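Local coordinates for type II secretion system protein F (Vibrio cholerae, PDB 3C1Q), which is thought to serve in the inner-membrane complex of the type II secretion machinery that exports toxins and proteases from the periplasm, at residues R48-A53 with P72-E77. Sequence-based numbering, arbitrary orientation.
Sequences RTMLVA and PHVFDE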
loop_
_atom_site.group_PDB
_atom_site.type_symbol
_atom_site.label_atom_id
_atom_site.label_comp_id
_atom_site.label_asym_id
_atom_site.label_seq_id
_atom_site.Cartn_x
_atom_site.Cartn_y
_atom_site.Cartn_z
ATOM N N ARG B 48 5.538 -6.541 -13.341
ATOM C CA ARG B 48 4.591 -5.915 -14.268
ATOM C C ARG B 48 4.094 -6.920 -15.314
ATOM O O ARG B 48 2.893 -7.070 -15.544
ATOM C CB ARG B 48 5.218 -4.694 -14.947
ATOM C CG ARG B 48 4.237 -3.938 -15.837
ATOM C CD ARG B 48 4.787 -2.583 -16.254
ATOM N NE ARG B 48 6.051 -2.735 -16.958
ATOM C CZ ARG B 48 7.269 -2.459 -16.473
ATOM N NH1 ARG B 48 7.461 -1.988 -15.234
ATOM N NH2 ARG B 48 8.324 -2.660 -17.257
ATOM N N THR B 49 5.018 -7.643 -15.915
ATOM C CA THR B 49 4.662 -8.651 -16.909
ATOM C C THR B 49 3.689 -9.679 -16.359
ATOM O O THR B 49 2.705 -10.041 -17.013
ATOM C CB THR B 49 5.934 -9.383 -17.354
ATOM O OG1 THR B 49 6.766 -8.443 -18.024
ATOM C CG2 THR B 49 5.610 -10.526 -18.278
HETATM N N MSE B 50 3.996 -10.169 -15.166
HETATM C CA MSE B 50 3.178 -11.175 -14.505
HETATM C C MSE B 50 1.788 -10.637 -14.258
HETATM O O MSE B 50 0.815 -11.306 -14.570
HETATM C CB MSE B 50 3.809 -11.578 -13.173
HETATM C CG MSE B 50 2.960 -12.487 -12.316
HETATM SE SE MSE B 50 3.957 -12.972 -10.713
HETATM C CE MSE B 50 3.848 -11.251 -9.760
ATOM N N LEU B 51 1.697 -9.421 -13.730
ATOM C CA LEU B 51 0.388 -8.824 -13.405
ATOM C C LEU B 51 -0.452 -8.513 -14.646
ATOM O O LEU B 51 -1.674 -8.703 -14.644
ATOM C CB LEU B 51 0.567 -7.595 -12.521
ATOM C CG LEU B 51 1.077 -7.957 -11.119
ATOM C CD1 LEU B 51 1.463 -6.703 -10.358
ATOM C CD2 LEU B 51 0.047 -8.790 -10.353
ATOM N N VAL B 52 0.194 -8.087 -15.724
ATOM C CA VAL B 52 -0.522 -7.837 -16.968
ATOM C C VAL B 52 -1.074 -9.163 -17.509
ATOM O O VAL B 52 -2.222 -9.229 -17.971
ATOM C CB VAL B 52 0.401 -7.119 -17.986
ATOM C CG1 VAL B 52 -0.204 -7.086 -19.391
ATOM C CG2 VAL B 52 0.672 -5.693 -17.519
ATOM N N ALA B 53 -0.269 -10.217 -17.429
ATOM C CA ALA B 53 -0.666 -11.536 -17.904
ATOM C C ALA B 53 -1.833 -12.084 -17.082
ATOM O O ALA B 53 -2.785 -12.607 -17.628
ATOM C CB ALA B 53 0.538 -12.512 -17.864
ATOM N N PRO B 72 3.547 -20.336 -9.546
ATOM C CA PRO B 72 3.513 -21.037 -8.261
ATOM C C PRO B 72 4.766 -20.766 -7.424
ATOM O O PRO B 72 4.754 -20.961 -6.206
ATOM C CB PRO B 72 3.424 -22.508 -8.675
ATOM C CG PRO B 72 4.124 -22.570 -9.976
ATOM C CD PRO B 72 3.783 -21.271 -10.662
ATOM N N HIS B 73 5.824 -20.316 -8.094
ATOM C CA HIS B 73 7.042 -19.811 -7.469
ATOM C C HIS B 73 6.883 -18.432 -6.791
ATOM O O HIS B 73 7.742 -18.024 -6.012
ATOM C CB HIS B 73 8.175 -19.797 -8.516
ATOM C CG HIS B 73 7.939 -18.856 -9.662
ATOM N ND1 HIS B 73 6.775 -18.853 -10.408
ATOM C CD2 HIS B 73 8.730 -17.893 -10.195
ATOM C CE1 HIS B 73 6.854 -17.915 -11.332
ATOM N NE2 HIS B 73 8.026 -17.316 -11.223
ATOM N N VAL B 74 5.778 -17.737 -7.068
ATOM C CA VAL B 74 5.485 -16.441 -6.451
ATOM C C VAL B 74 4.308 -16.557 -5.503
ATOM O O VAL B 74 4.359 -16.042 -4.388
ATOM C CB VAL B 74 5.177 -15.368 -7.519
ATOM C CG1 VAL B 74 4.679 -14.088 -6.865
ATOM C CG2 VAL B 74 6.413 -15.121 -8.376
ATOM N N PHE B 75 3.241 -17.211 -5.976
ATOM C CA PHE B 75 2.022 -17.421 -5.208
ATOM C C PHE B 75 1.918 -18.892 -4.830
ATOM O O PHE B 75 1.596 -19.743 -5.668
ATOM C CB PHE B 75 0.828 -16.990 -6.044
ATOM C CG PHE B 75 0.910 -15.568 -6.496
ATOM C CD1 PHE B 75 0.674 -14.529 -5.607
ATOM C CD2 PHE B 75 1.258 -15.265 -7.807
ATOM C CE1 PHE B 75 0.763 -13.206 -6.039
ATOM C CE2 PHE B 75 1.357 -13.955 -8.232
ATOM C CZ PHE B 75 1.115 -12.932 -7.361
ATOM N N ASP B 76 2.223 -19.208 -3.575
ATOM C CA ASP B 76 2.291 -20.610 -3.164
ATOM C C ASP B 76 0.899 -21.237 -3.016
ATOM O O ASP B 76 -0.122 -20.581 -3.218
ATOM C CB ASP B 76 3.186 -20.804 -1.916
ATOM C CG ASP B 76 2.621 -20.169 -0.642
ATOM O OD1 ASP B 76 1.439 -19.788 -0.588
ATOM O OD2 ASP B 76 3.405 -20.041 0.322
ATOM N N GLU B 77 0.869 -22.526 -2.693
ATOM C CA GLU B 77 -0.386 -23.256 -2.592
ATOM C C GLU B 77 -1.343 -22.617 -1.583
ATOM O O GLU B 77 -2.544 -22.518 -1.843
ATOM C CB GLU B 77 -0.084 -24.703 -2.213
ATOM C CG GLU B 77 -1.290 -25.590 -1.986
ATOM C CD GLU B 77 -0.890 -27.029 -1.719
ATOM O OE1 GLU B 77 0.306 -27.365 -1.925
ATOM O OE2 GLU B 77 -1.763 -27.823 -1.298
#
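Segment 48-53 of helix 45-59 comes nearest to segment 72-77, in the loop between helices 64-68 and 77-89, at Met50 and Val74, whose CA atoms are 9.9 Å apart, and no hydrogen bond spans the interval. One long side chain from the helix bridges it. Met50, a selenomethionine in this crystal, runs extended from the backbone through CG to SE, then bends at the last torsion (chi3 73°), which turns its methyl toward the CE2-CZ side of the Phe75 ring. SE lies 3.7 Å from Phe75 CE2 and 5.0 Å from the ring centroid, 68° off the ring normal: an oblique Met-aromatic contact. CE lies 4.0 Å from both CE2 and CZ of Phe75. Val74 meets Met50 tip to tip, with CG2 4.0 Å and CG1 4.1 Å from SE. CG1 also sits 3.6 Å above the Phe75 ring, over its centre, while CG2 covers a face of the His73 imidazole in like manner. In this all-helical first cytoplasmic domain of the membrane protein EpsF, the contact joins helix 45-59 to the loop leading into helix 77-89, away from the calcium sites. Asp76 is the N-cap of that helix, its OD1 accepting a hydrogen bond from Phe79 N. Ile17 of helix 11-26 touches both Met50 and Phe75, and Tyr71 also packs on Met50; Phe79 meets the Phe75 ring with planes inclined at about 60°.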